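Local coordinates for protein diaminopimelate decarboxylase (Phaeodactylum tricornutum, PDB 7JPJ) that probably decarboxylates diaminopimelate to lysine with the help of pyridoxal 5'-phosphate, working as an obligate dimer in lysine biosynthesis, at residues 55-60 with 282-287; 77-82 with 277-282; 84-89 with 111-116; 102-107 with 171-176. All coordinates share one frame; numbering follows the deposited sequence.

Contact 1 (55-60 with 282-287); sequences VRYAMK and TYLVAM. With SO4 (sulfate ion), chain D.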
loop_
_atom_site.group_PDB
_atom_site.type_symbol
_atom_site.label_atom_id
_atom_site.label_comp_id
_atom_site.label_asym_id
_atom_site.label_seq_id
_atom_site.Cartn_x
_atom_site.Cartn_y
_atom_site.Cartn_z
ATOM N N VAL A 55 -1.655 20.900 20.912
ATOM C CA VAL A 55 -1.388 20.353 19.587
ATOM C C VAL A 55 -0.965 18.900 19.747
ATOM O O VAL A 55 0.001 18.600 20.459
ATOM C CB VAL A 55 -0.311 21.162 18.851
ATOM C CG1 VAL A 55 0.014 20.513 17.513
ATOM C CG2 VAL A 55 -0.767 22.597 18.663
ATOM N N ARG A 56 -1.683 17.996 19.085
ATOM C CA ARG A 56 -1.360 16.576 19.076
ATOM C C ARG A 56 -0.865 16.181 17.692
ATOM O O ARG A 56 -1.509 16.494 16.686
ATOM C CB ARG A 56 -2.577 15.730 19.455
ATOM C CG ARG A 56 -3.297 16.189 20.707
ATOM C CD ARG A 56 -4.090 15.053 21.332
ATOM N NE ARG A 56 -3.470 14.587 22.567
ATOM C CZ ARG A 56 -3.962 14.811 23.780
ATOM N NH1 ARG A 56 -5.087 15.489 23.923
ATOM N NH2 ARG A 56 -3.332 14.354 24.852
ATOM N N TYR A 57 0.272 15.495 17.643
ATOM C CA TYR A 57 0.787 14.978 16.382
ATOM C C TYR A 57 0.133 13.635 16.081
ATOM O O TYR A 57 0.202 12.710 16.896
ATOM C CB TYR A 57 2.307 14.835 16.436
ATOM C CG TYR A 57 2.903 14.111 15.244
ATOM C CD1 TYR A 57 2.487 14.399 13.947
ATOM C CD2 TYR A 57 3.889 13.150 15.413
ATOM C CE1 TYR A 57 3.029 13.741 12.858
ATOM C CE2 TYR A 57 4.440 12.493 14.329
ATOM C CZ TYR A 57 4.006 12.790 13.056
ATOM O OH TYR A 57 4.552 12.134 11.976
ATOM N N ALA A 58 -0.506 13.534 14.919
ATOM C CA ALA A 58 -1.086 12.278 14.447
ATOM C C ALA A 58 0.046 11.421 13.894
ATOM O O ALA A 58 0.345 11.442 12.700
ATOM C CB ALA A 58 -2.157 12.541 13.395
ATOM N N MET A 59 0.680 10.643 14.778
ATOM C CA MET A 59 1.915 9.950 14.423
ATOM C C MET A 59 1.733 8.933 13.306
ATOM O O MET A 59 2.737 8.467 12.753
ATOM C CB MET A 59 2.505 9.241 15.642
ATOM C CG MET A 59 1.567 8.238 16.289
ATOM S SD MET A 59 2.287 7.468 17.750
ATOM C CE MET A 59 3.672 6.600 17.021
ATOM N N LYS A 60 0.491 8.573 12.967
ATOM C CA LYS A 60 0.253 7.652 11.860
ATOM C C LYS A 60 0.803 8.180 10.542
ATOM O O LYS A 60 0.995 7.398 9.605
ATOM C CB LYS A 60 -1.244 7.370 11.720
ATOM C CG LYS A 60 -2.035 8.515 11.106
ATOM C CD LYS A 60 -3.524 8.378 11.383
ATOM C CE LYS A 60 -4.303 9.550 10.811
ATOM N NZ LYS A 60 -5.710 9.571 11.294
ATOM N N THR A 282 -0.790 15.606 8.425
ATOM C CA THR A 282 -0.186 16.120 7.201
ATOM C C THR A 282 0.485 17.471 7.438
ATOM O O THR A 282 1.640 17.678 7.053
ATOM C CB THR A 282 -1.254 16.231 6.112
ATOM O OG1 THR A 282 -1.860 14.950 5.906
ATOM C CG2 THR A 282 -0.646 16.718 4.808
ATOM N N TYR A 283 -0.218 18.393 8.101
ATOM C CA TYR A 283 0.278 19.759 8.247
ATOM C C TYR A 283 1.615 19.832 8.974
ATOM O O TYR A 283 2.326 20.832 8.833
ATOM C CB TYR A 283 -0.754 20.616 8.983
ATOM C CG TYR A 283 -0.676 22.092 8.658
ATOM C CD1 TYR A 283 -1.401 22.628 7.602
ATOM C CD2 TYR A 283 0.120 22.951 9.410
ATOM C CE1 TYR A 283 -1.335 23.981 7.301
ATOM C CE2 TYR A 283 0.192 24.303 9.117
ATOM C CZ TYR A 283 -0.538 24.811 8.062
ATOM O OH TYR A 283 -0.469 26.154 7.768
ATOM N N LEU A 284 1.982 18.803 9.732
ATOM C CA LEU A 284 3.202 18.862 10.524
ATOM C C LEU A 284 4.414 18.262 9.823
ATOM O O LEU A 284 5.537 18.722 10.059
ATOM C CB LEU A 284 2.993 18.148 11.862
ATOM C CG LEU A 284 2.374 18.958 12.998
ATOM C CD1 LEU A 284 1.867 18.029 14.082
ATOM C CD2 LEU A 284 3.388 19.937 13.574
ATOM N N VAL A 285 4.226 17.259 8.964
ATOM C CA VAL A 285 5.356 16.468 8.484
ATOM C C VAL A 285 5.400 16.360 6.962
ATOM O O VAL A 285 6.407 15.912 6.401
ATOM C CB VAL A 285 5.339 15.060 9.113
ATOM C CG1 VAL A 285 5.566 15.138 10.616
ATOM C CG2 VAL A 285 4.032 14.348 8.801
ATOM N N ALA A 286 4.323 16.758 6.278
ATOM C CA ALA A 286 4.236 16.571 4.831
ATOM C C ALA A 286 5.402 17.209 4.085
ATOM O O ALA A 286 6.209 16.502 3.473
ATOM C CB ALA A 286 2.921 17.132 4.288
ATOM N N MET A 287 5.500 18.539 4.126
ATOM C CA MET A 287 6.575 19.243 3.431
ATOM C C MET A 287 7.931 19.062 4.093
ATOM O O MET A 287 8.929 19.543 3.548
ATOM C CB MET A 287 6.257 20.738 3.336
ATOM C CG MET A 287 4.941 21.058 2.647
ATOM S SD MET A 287 4.698 20.230 1.061
ATOM C CE MET A 287 6.182 20.702 0.175
HETATM S S SO4 D . -4.388 14.650 8.612
HETATM O O1 SO4 D . -4.282 15.059 7.213
HETATM O O2 SO4 D . -4.387 15.837 9.465
HETATM O O3 SO4 D . -3.257 13.798 8.964
HETATM O O4 SO4 D . -5.626 13.898 8.800
#
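Tyr57 lies against Leu284 and Val285, and these three residues account for most of the 188 Å² buried between residues 55-60 and 282-287. The phenol meets two separate methyls. Its CD1 is 3.7 Å from Leu284 CD1, near the root of the ring, while Tyr57 CE1 is 3.7 Å from Val285 CG1, farther out. Both methyls come in obliquely to the ring, and the Val285 side chain runs at roughly a right angle to that of Tyr57. CG of Tyr57 stands anti to the backbone N (chi1 171°), which carries the ring across from strand 53-58 to the short helix 282-285. Met59 CA covers one ring face, 3.6 Å above the plane and offset toward the rim. The hydroxyl is hydrogen-bonded to Cys62 O, and Phe71 of helix 65-73 meets the ring edge-to-face. The setting is the alpha/beta barrel of the pyridoxal-binding domain, where this helix comes after strand 275-278 with three residues between. The first turn of that helix holds a sulfate: Thr282 N donates to O3 at 3.1 Å (N-H...O 144°), and Thr282 OG1 to sulfate O1 at 2.8 Å. Gly238 N and Tyr395 OH also bind this anion, an arrangement consistent with a site for the cofactor phosphate. Within the turn, Thr282 O accepts from both Val285 N and Ala286 N, at 3.2 and 2.9 Å respectively.

Contact 2 (77-82 with 277-282); sequences HVDASS and EIEPGT. With SO4 (sulfate ion), chain D.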
loop_
_atom_site.group_PDB
_atom_site.type_symbol
_atom_site.label_atom_id
_atom_site.label_comp_id
_atom_site.label_asym_id
_atom_site.label_seq_id
_atom_site.Cartn_x
_atom_site.Cartn_y
_atom_site.Cartn_z
ATOM N N HIS A 77 1.922 17.180 21.746
ATOM C CA HIS A 77 1.521 15.878 22.256
ATOM C C HIS A 77 1.319 14.905 21.092
ATOM O O HIS A 77 1.631 15.208 19.937
ATOM C CB HIS A 77 0.275 16.025 23.127
ATOM C CG HIS A 77 0.512 16.791 24.394
ATOM N ND1 HIS A 77 -0.153 16.513 25.569
ATOM C CD2 HIS A 77 1.342 17.825 24.668
ATOM C CE1 HIS A 77 0.256 17.345 26.511
ATOM N NE2 HIS A 77 1.162 18.151 25.989
ATOM N N VAL A 78 0.792 13.717 21.383
ATOM C CA VAL A 78 0.679 12.641 20.404
ATOM C C VAL A 78 -0.762 12.146 20.369
ATOM O O VAL A 78 -1.378 11.937 21.420
ATOM C CB VAL A 78 1.646 11.485 20.726
ATOM C CG1 VAL A 78 1.139 10.172 20.148
ATOM C CG2 VAL A 78 3.036 11.795 20.201
ATOM N N ASP A 79 -1.297 11.970 19.157
ATOM C CA ASP A 79 -2.585 11.320 18.924
ATOM C C ASP A 79 -2.322 9.968 18.265
ATOM O O ASP A 79 -1.859 9.910 17.119
ATOM C CB ASP A 79 -3.490 12.192 18.055
ATOM C CG ASP A 79 -4.532 11.383 17.289
ATOM O OD1 ASP A 79 -5.223 10.532 17.903
ATOM O OD2 ASP A 79 -4.663 11.604 16.064
ATOM N N ALA A 80 -2.627 8.889 18.981
ATOM C CA ALA A 80 -2.309 7.538 18.539
ATOM C C ALA A 80 -3.533 6.866 17.929
ATOM O O ALA A 80 -4.659 7.063 18.393
ATOM C CB ALA A 80 -1.777 6.701 19.701
ATOM N N SER A 81 -3.298 6.059 16.892
ATOM C CA SER A 81 -4.364 5.396 16.155
ATOM C C SER A 81 -4.588 3.951 16.579
ATOM O O SER A 81 -5.540 3.325 16.100
ATOM C CB SER A 81 -4.065 5.432 14.654
ATOM O OG SER A 81 -4.154 6.750 14.155
ATOM N N SER A 82 -3.734 3.404 17.439
ATOM C CA SER A 82 -3.898 2.038 17.912
ATOM C C SER A 82 -3.056 1.860 19.163
ATOM O O SER A 82 -2.186 2.681 19.467
ATOM C CB SER A 82 -3.497 1.009 16.845
ATOM O OG SER A 82 -2.108 1.073 16.563
ATOM N N GLU A 277 -8.167 21.384 21.287
ATOM C CA GLU A 277 -7.146 20.464 20.809
ATOM C C GLU A 277 -7.234 20.345 19.297
ATOM O O GLU A 277 -8.326 20.375 18.725
ATOM C CB GLU A 277 -7.292 19.078 21.432
ATOM C CG GLU A 277 -6.997 19.031 22.914
ATOM C CD GLU A 277 -7.039 17.620 23.457
ATOM O OE1 GLU A 277 -7.341 16.689 22.679
ATOM O OE2 GLU A 277 -6.752 17.432 24.660
ATOM N N ILE A 278 -6.075 20.211 18.659
ATOM C CA ILE A 278 -5.983 19.983 17.225
ATOM C C ILE A 278 -5.058 18.797 16.992
ATOM O O ILE A 278 -4.084 18.589 17.721
ATOM C CB ILE A 278 -5.483 21.235 16.469
ATOM C CG1 ILE A 278 -4.082 21.639 16.937
ATOM C CG2 ILE A 278 -6.460 22.386 16.651
ATOM C CD1 ILE A 278 -3.505 22.812 16.178
ATOM N N GLU A 279 -5.375 18.004 15.972
ATOM C CA GLU A 279 -4.663 16.760 15.686
ATOM C C GLU A 279 -4.117 16.756 14.261
ATOM O O GLU A 279 -4.516 15.925 13.438
ATOM C CB GLU A 279 -5.581 15.561 15.914
ATOM C CG GLU A 279 -5.594 15.030 17.343
ATOM C CD GLU A 279 -6.626 13.927 17.554
ATOM O OE1 GLU A 279 -7.102 13.753 18.700
ATOM O OE2 GLU A 279 -6.967 13.234 16.568
ATOM N N PRO A 280 -3.186 17.659 13.938
ATOM C CA PRO A 280 -2.662 17.706 12.567
ATOM C C PRO A 280 -1.661 16.584 12.323
ATOM O O PRO A 280 -0.796 16.309 13.158
ATOM C CB PRO A 280 -1.987 19.080 12.492
ATOM C CG PRO A 280 -1.543 19.334 13.877
ATOM C CD PRO A 280 -2.572 18.699 14.783
ATOM N N GLY A 281 -1.796 15.930 11.175
ATOM C CA GLY A 281 -0.823 14.947 10.750
ATOM C C GLY A 281 -0.064 15.428 9.531
ATOM O O GLY A 281 1.151 15.646 9.586
ATOM N N THR A 282 -0.790 15.606 8.425
ATOM C CA THR A 282 -0.186 16.120 7.201
ATOM C C THR A 282 0.485 17.471 7.438
ATOM O O THR A 282 1.640 17.678 7.053
ATOM C CB THR A 282 -1.254 16.231 6.112
ATOM O OG1 THR A 282 -1.860 14.950 5.906
ATOM C CG2 THR A 282 -0.646 16.718 4.808
HETATM S S SO4 D . -4.388 14.650 8.612
HETATM O O1 SO4 D . -4.282 15.059 7.213
HETATM O O2 SO4 D . -4.387 15.837 9.465
HETATM O O3 SO4 D . -3.257 13.798 8.964
HETATM O O4 SO4 D . -5.626 13.898 8.800
#
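The interior of the alpha/beta barrel, beside Lys60, is where Asp79 of strand 77-80 and Glu279, just past strand 275-278, bring their carboxylates together. Lys60, predicted to carry the cofactor though none is attached here, has its side chain about 5 Å from that of Asp79. The two flat groups are stacked, their planes only 24° apart, although the side chains as a whole cross at about a right angle. Asp79 OD2 stands 2.9 Å from Glu279 OE2; if both groups are ionised, like charges are set close together here, and the nearby Arg56 would probably offset them. Beneath the carboxylates the aliphatic parts also meet, Asp79 CB lying 3.6 Å from Glu279 CG. With CG anti to the backbone N (chi1 155°), the Asp79 carboxylate is carried over toward Glu279, whose chain, extended beyond CG, reaches across to meet it. Partners elsewhere fix the Glu279 carboxylate: OE1 takes a bond from Asn234 ND2, OE2 a weak one from His201 NE2. Further along 277-282, Gly281 N donates to sulfate O2 at 3.1 Å (N-H...O 161°), and a beta carbon on this glycine would collide with sulfate O3. Strand 53-58 pairs with both strands and separates them; from it Arg56 touches Asp79 and Glu279 alike and forms a salt bridge with Glu277, while strands 99-101 and 232-234 continue the sheet beyond.

Contact 3 (84-89 with 111-116); sequences FEVRRA and AALVDM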
loop_
_atom_site.group_PDB
_atom_site.type_symbol
_atom_site.label_atom_id
_atom_site.label_comp_id
_atom_site.label_asym_id
_atom_site.label_seq_id
_atom_site.Cartn_x
_atom_site.Cartn_y
_atom_site.Cartn_z
ATOM N N PHE A 84 -0.749 -0.093 19.472
ATOM C CA PHE A 84 0.642 -0.252 19.067
ATOM C C PHE A 84 1.345 1.095 18.975
ATOM O O PHE A 84 2.493 1.235 19.414
ATOM C CB PHE A 84 0.711 -0.994 17.735
ATOM C CG PHE A 84 0.241 -2.413 17.816
ATOM C CD1 PHE A 84 1.117 -3.424 18.179
ATOM C CD2 PHE A 84 -1.079 -2.737 17.541
ATOM C CE1 PHE A 84 0.687 -4.735 18.260
ATOM C CE2 PHE A 84 -1.514 -4.047 17.622
ATOM C CZ PHE A 84 -0.627 -5.046 17.983
ATOM N N GLU A 85 0.671 2.101 18.410
ATOM C CA GLU A 85 1.247 3.440 18.370
ATOM C C GLU A 85 1.420 4.012 19.771
ATOM O O GLU A 85 2.360 4.777 20.016
ATOM C CB GLU A 85 0.374 4.360 17.519
ATOM C CG GLU A 85 0.488 4.111 16.025
ATOM C CD GLU A 85 -0.288 5.121 15.202
ATOM O OE1 GLU A 85 -1.049 5.918 15.794
ATOM O OE2 GLU A 85 -0.136 5.117 13.962
ATOM N N VAL A 86 0.529 3.657 20.699
ATOM C CA VAL A 86 0.690 4.091 22.084
ATOM C C VAL A 86 1.977 3.522 22.663
ATOM O O VAL A 86 2.804 4.250 23.223
ATOM C CB VAL A 86 -0.531 3.681 22.927
ATOM C CG1 VAL A 86 -0.348 4.123 24.370
ATOM C CG2 VAL A 86 -1.805 4.260 22.342
ATOM N N ARG A 87 2.168 2.207 22.526
ATOM C CA ARG A 87 3.382 1.576 23.032
ATOM C C ARG A 87 4.614 2.032 22.263
ATOM O O ARG A 87 5.718 2.049 22.818
ATOM C CB ARG A 87 3.245 0.054 22.966
ATOM C CG ARG A 87 2.305 -0.543 24.005
ATOM C CD ARG A 87 2.826 -1.882 24.516
ATOM N NE ARG A 87 1.920 -2.505 25.478
ATOM C CZ ARG A 87 2.028 -2.384 26.800
ATOM N NH1 ARG A 87 3.007 -1.658 27.324
ATOM N NH2 ARG A 87 1.159 -2.992 27.599
ATOM N N ARG A 88 4.449 2.404 20.993
ATOM C CA ARG A 88 5.579 2.888 20.208
ATOM C C ARG A 88 6.019 4.272 20.675
ATOM O O ARG A 88 7.217 4.529 20.847
ATOM C CB ARG A 88 5.207 2.905 18.724
ATOM C CG ARG A 88 6.367 3.153 17.776
ATOM C CD ARG A 88 5.927 2.986 16.327
ATOM N NE ARG A 88 7.046 3.091 15.394
ATOM C CZ ARG A 88 6.956 2.856 14.088
ATOM N NH1 ARG A 88 5.797 2.498 13.554
ATOM N NH2 ARG A 88 8.024 2.979 13.316
ATOM N N ALA A 89 5.059 5.179 20.890
ATOM C CA ALA A 89 5.398 6.531 21.322
ATOM C C ALA A 89 6.066 6.530 22.686
ATOM O O ALA A 89 6.947 7.357 22.947
ATOM C CB ALA A 89 4.148 7.410 21.352
ATOM N N ALA A 111 -6.719 -1.372 29.221
ATOM C CA ALA A 111 -6.730 -1.022 30.638
ATOM C C ALA A 111 -5.322 -0.759 31.153
ATOM O O ALA A 111 -5.112 0.139 31.977
ATOM C CB ALA A 111 -7.401 -2.132 31.447
ATOM N N ALA A 112 -4.342 -1.531 30.679
ATOM C CA ALA A 112 -2.960 -1.294 31.080
ATOM C C ALA A 112 -2.487 0.080 30.624
ATOM O O ALA A 112 -1.799 0.789 31.370
ATOM C CB ALA A 112 -2.056 -2.389 30.515
ATOM N N LEU A 113 -2.854 0.478 29.404
ATOM C CA LEU A 113 -2.458 1.788 28.898
ATOM C C LEU A 113 -3.135 2.911 29.675
ATOM O O LEU A 113 -2.489 3.905 30.028
ATOM C CB LEU A 113 -2.779 1.890 27.406
ATOM C CG LEU A 113 -2.235 0.765 26.520
ATOM C CD1 LEU A 113 -2.704 0.929 25.083
ATOM C CD2 LEU A 113 -0.717 0.706 26.581
ATOM N N VAL A 114 -4.435 2.770 29.955
ATOM C CA VAL A 114 -5.154 3.809 30.687
ATOM C C VAL A 114 -4.562 3.988 32.080
ATOM O O VAL A 114 -4.493 5.108 32.602
ATOM C CB VAL A 114 -6.659 3.480 30.745
ATOM C CG1 VAL A 114 -7.414 4.559 31.511
ATOM C CG2 VAL A 114 -7.226 3.333 29.345
ATOM N N ASP A 115 -4.108 2.892 32.695
ATOM C CA ASP A 115 -3.532 2.981 34.034
ATOM C C ASP A 115 -2.246 3.796 34.049
ATOM O O ASP A 115 -1.958 4.482 35.037
ATOM C CB ASP A 115 -3.277 1.580 34.588
ATOM C CG ASP A 115 -4.557 0.851 34.932
ATOM O OD1 ASP A 115 -5.589 1.523 35.136
ATOM O OD2 ASP A 115 -4.527 -0.395 35.002
ATOM N N MET A 116 -1.460 3.737 32.975
ATOM C CA MET A 116 -0.221 4.501 32.913
ATOM C C MET A 116 -0.447 5.987 32.666
ATOM O O MET A 116 0.497 6.770 32.813
ATOM C CB MET A 116 0.693 3.932 31.826
ATOM C CG MET A 116 1.525 2.748 32.276
ATOM S SD MET A 116 2.393 1.951 30.907
ATOM C CE MET A 116 1.101 1.887 29.670
#
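Arg87 NH2 forms a salt bridge with Asp109 OD2, just ahead of residues 111-116, and the guanidinium so tethered lies against Leu113. Leu113 CD2 sits over the centre of one guanidinium face, 4.1 Å above the plane, an apolar contact with the flat of a charged group. Ala112 CB approaches the same group obliquely, 4.4 Å from Arg87 NH2. The arginine leaves its helix pointing neither at nor away from the other one; its chain is bent at chi2 (-143°), and this swings the guanidinium over to Leu113. Val86 supplies the buried half of the contact. It and Leu113 reach toward each other tip to tip, with Val86 CG1 4.0 Å from Leu113 CD1 and 4.1 Å from Leu113 CD2, so that one valine methyl faces both branches of the leucine. The two helices belong to consecutive beta-alpha units of the barrel: chain order runs from strand 77-80 through helix 83-91 to strand 99-101, then through helix 110-116 to strand 119-122, and all three strands are parallel. The helix segments run at 40° to one another with their axes 11.3 Å apart at closest approach, a wide spacing bridged here by side chains alone. Replacing Leu113 with an alanine would probably open a gap in front of Val86 CG1 and leave the Arg87 guanidinium without the methyl over its face. Val86 also rests on Ala80 and Leu101 of the strands beneath, whereas Arg87 packs on Leu430 of the second subunit.

Contact 4 (102-107 with 171-176); sequences STQELP and SSSFGI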
loop_
_atom_site.group_PDB
_atom_site.type_symbol
_atom_site.label_atom_id
_atom_site.label_comp_id
_atom_site.label_asym_id
_atom_site.label_seq_id
_atom_site.Cartn_x
_atom_site.Cartn_y
_atom_site.Cartn_z
ATOM N N SER A 102 -7.344 7.255 19.905
ATOM C CA SER A 102 -8.565 7.212 19.106
ATOM C C SER A 102 -8.360 6.152 18.032
ATOM O O SER A 102 -7.611 6.373 17.075
ATOM C CB SER A 102 -8.879 8.572 18.483
ATOM O OG SER A 102 -8.505 9.632 19.346
ATOM N N THR A 103 -9.019 5.005 18.188
ATOM C CA THR A 103 -8.727 3.844 17.364
ATOM C C THR A 103 -10.020 3.195 16.892
ATOM O O THR A 103 -11.063 3.298 17.543
ATOM C CB THR A 103 -7.872 2.821 18.136
ATOM O OG1 THR A 103 -7.587 1.695 17.298
ATOM C CG2 THR A 103 -8.594 2.348 19.391
ATOM N N GLN A 104 -9.939 2.534 15.734
ATOM C CA GLN A 104 -11.022 1.683 15.261
ATOM C C GLN A 104 -11.047 0.336 15.966
ATOM O O GLN A 104 -12.091 -0.322 15.982
ATOM C CB GLN A 104 -10.901 1.455 13.751
ATOM C CG GLN A 104 -11.249 2.661 12.893
ATOM C CD GLN A 104 -12.745 2.852 12.734
ATOM O OE1 GLN A 104 -13.418 3.335 13.641
ATOM N NE2 GLN A 104 -13.273 2.473 11.577
ATOM N N GLU A 105 -9.925 -0.079 16.551
ATOM C CA GLU A 105 -9.774 -1.393 17.175
ATOM C C GLU A 105 -9.210 -1.186 18.577
ATOM O O GLU A 105 -8.008 -0.952 18.742
ATOM C CB GLU A 105 -8.869 -2.288 16.334
ATOM C CG GLU A 105 -8.462 -3.598 16.985
ATOM C CD GLU A 105 -7.453 -4.364 16.148
ATOM O OE1 GLU A 105 -7.250 -3.988 14.973
ATOM O OE2 GLU A 105 -6.863 -5.340 16.660
ATOM N N LEU A 106 -10.073 -1.260 19.579
ATOM C CA LEU A 106 -9.629 -1.116 20.962
ATOM C C LEU A 106 -8.757 -2.307 21.342
ATOM O O LEU A 106 -9.226 -3.450 21.277
ATOM C CB LEU A 106 -10.831 -1.008 21.898
ATOM C CG LEU A 106 -10.571 -0.451 23.300
ATOM C CD1 LEU A 106 -9.884 0.900 23.226
ATOM C CD2 LEU A 106 -11.868 -0.350 24.086
ATOM N N PRO A 107 -7.501 -2.098 21.731
ATOM C CA PRO A 107 -6.624 -3.237 22.021
ATOM C C PRO A 107 -7.067 -3.987 23.266
ATOM O O PRO A 107 -7.703 -3.433 24.166
ATOM C CB PRO A 107 -5.254 -2.584 22.225
ATOM C CG PRO A 107 -5.572 -1.205 22.690
ATOM C CD PRO A 107 -6.829 -0.809 21.965
ATOM N N SER A 171 -22.132 7.932 5.947
ATOM C CA SER A 171 -21.279 6.991 5.236
ATOM C C SER A 171 -19.967 6.722 5.961
ATOM O O SER A 171 -19.048 6.152 5.366
ATOM C CB SER A 171 -20.994 7.507 3.825
ATOM O OG SER A 171 -22.189 7.600 3.073
ATOM N N SER A 172 -19.857 7.116 7.224
ATOM C CA SER A 172 -18.624 6.981 7.984
ATOM C C SER A 172 -18.857 6.140 9.230
ATOM O O SER A 172 -19.869 6.295 9.919
ATOM C CB SER A 172 -18.074 8.347 8.386
ATOM O OG SER A 172 -16.675 8.286 8.594
ATOM N N SER A 173 -17.908 5.254 9.517
ATOM C CA SER A 173 -17.947 4.448 10.726
ATOM C C SER A 173 -17.218 5.097 11.896
ATOM O O SER A 173 -17.277 4.565 13.010
ATOM C CB SER A 173 -17.347 3.066 10.458
ATOM O OG SER A 173 -15.999 3.175 10.032
ATOM N N PHE A 174 -16.544 6.224 11.675
ATOM C CA PHE A 174 -15.783 6.869 12.737
ATOM C C PHE A 174 -16.711 7.510 13.762
ATOM O O PHE A 174 -17.703 8.153 13.412
ATOM C CB PHE A 174 -14.851 7.936 12.163
ATOM C CG PHE A 174 -13.926 7.434 11.093
ATOM C CD1 PHE A 174 -13.431 6.143 11.128
ATOM C CD2 PHE A 174 -13.546 8.265 10.051
ATOM C CE1 PHE A 174 -12.576 5.687 10.141
ATOM C CE2 PHE A 174 -12.692 7.820 9.063
ATOM C CZ PHE A 174 -12.205 6.527 9.107
ATOM N N GLY A 175 -16.372 7.343 15.035
ATOM C CA GLY A 175 -17.119 7.974 16.106
ATOM C C GLY A 175 -18.505 7.379 16.292
ATOM O O GLY A 175 -18.968 6.517 15.544
ATOM N N ILE A 176 -19.176 7.868 17.327
ATOM C CA ILE A 176 -20.519 7.427 17.680
ATOM C C ILE A 176 -21.530 8.307 16.965
ATOM O O ILE A 176 -21.382 9.533 16.912
ATOM C CB ILE A 176 -20.725 7.467 19.205
ATOM C CG1 ILE A 176 -19.579 6.748 19.919
ATOM C CG2 ILE A 176 -22.061 6.852 19.585
ATOM C CD1 ILE A 176 -19.745 6.676 21.422
#
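Close to the predicted active site and at the dimer interface, two loops at the strand ends of the alpha/beta barrel meet through Gln104 on one side and Ser173 and Phe174 on the other. Gln104 NE2 donates to Ser173 OG at 3.2 Å, the N-H...O angle being 150°, and the acceptor lies near the amide plane. The same nitrogen approaches the edge of the Phe174 ring, 3.6 Å from CE1. Amide and ring are nearly perpendicular, their planes 78° apart, with Gln104 CD in the ring plane. The glutamine chain folds at chi2 (-79°), which turns the amide toward 171-176. Its other end crosses the interface, for OE1 is hydrogen-bonded to Lys311 NZ of the second subunit; both halves of the amide are thus engaged. A leucine in place of Gln104 would probably leave Ser173 OG and that lysine without their amide partner. The Phe174 side chain lies about 7 Å from that of Lys60. Backbone bonds tie both segments to the sheet: Ser102 pairs with Ala80 of strand 77-80, and Ile176, where strand 176-177 begins, with Arg145 and Asn147 of strand 141-147, while Leu106 packs on helix 125-134.

In the fold
From the N terminus, strand 53-58 opens the longest loop, which contact 1 closes more than 220 residues later at helix 282-285. Contact 2 is nested inside it, starting at 77-82 and closing at 277-282; the two share Thr282 and the sulfate. Contact 1 ties the first barrel strand to the helix after the last one, contact 2 the next strand to the end of strand 275-278, with strand 53-58 lying between. Within contact 2 lie contacts 3 and 4, which cross: 102-107 departs before 111-116 has closed contact 3, and contact 4 closes only at 171-176. Contact 3 joins neighbouring outer helices, contact 4 the loops after strands 99-101 and 141-147. All four have a residue within reach of the second subunit.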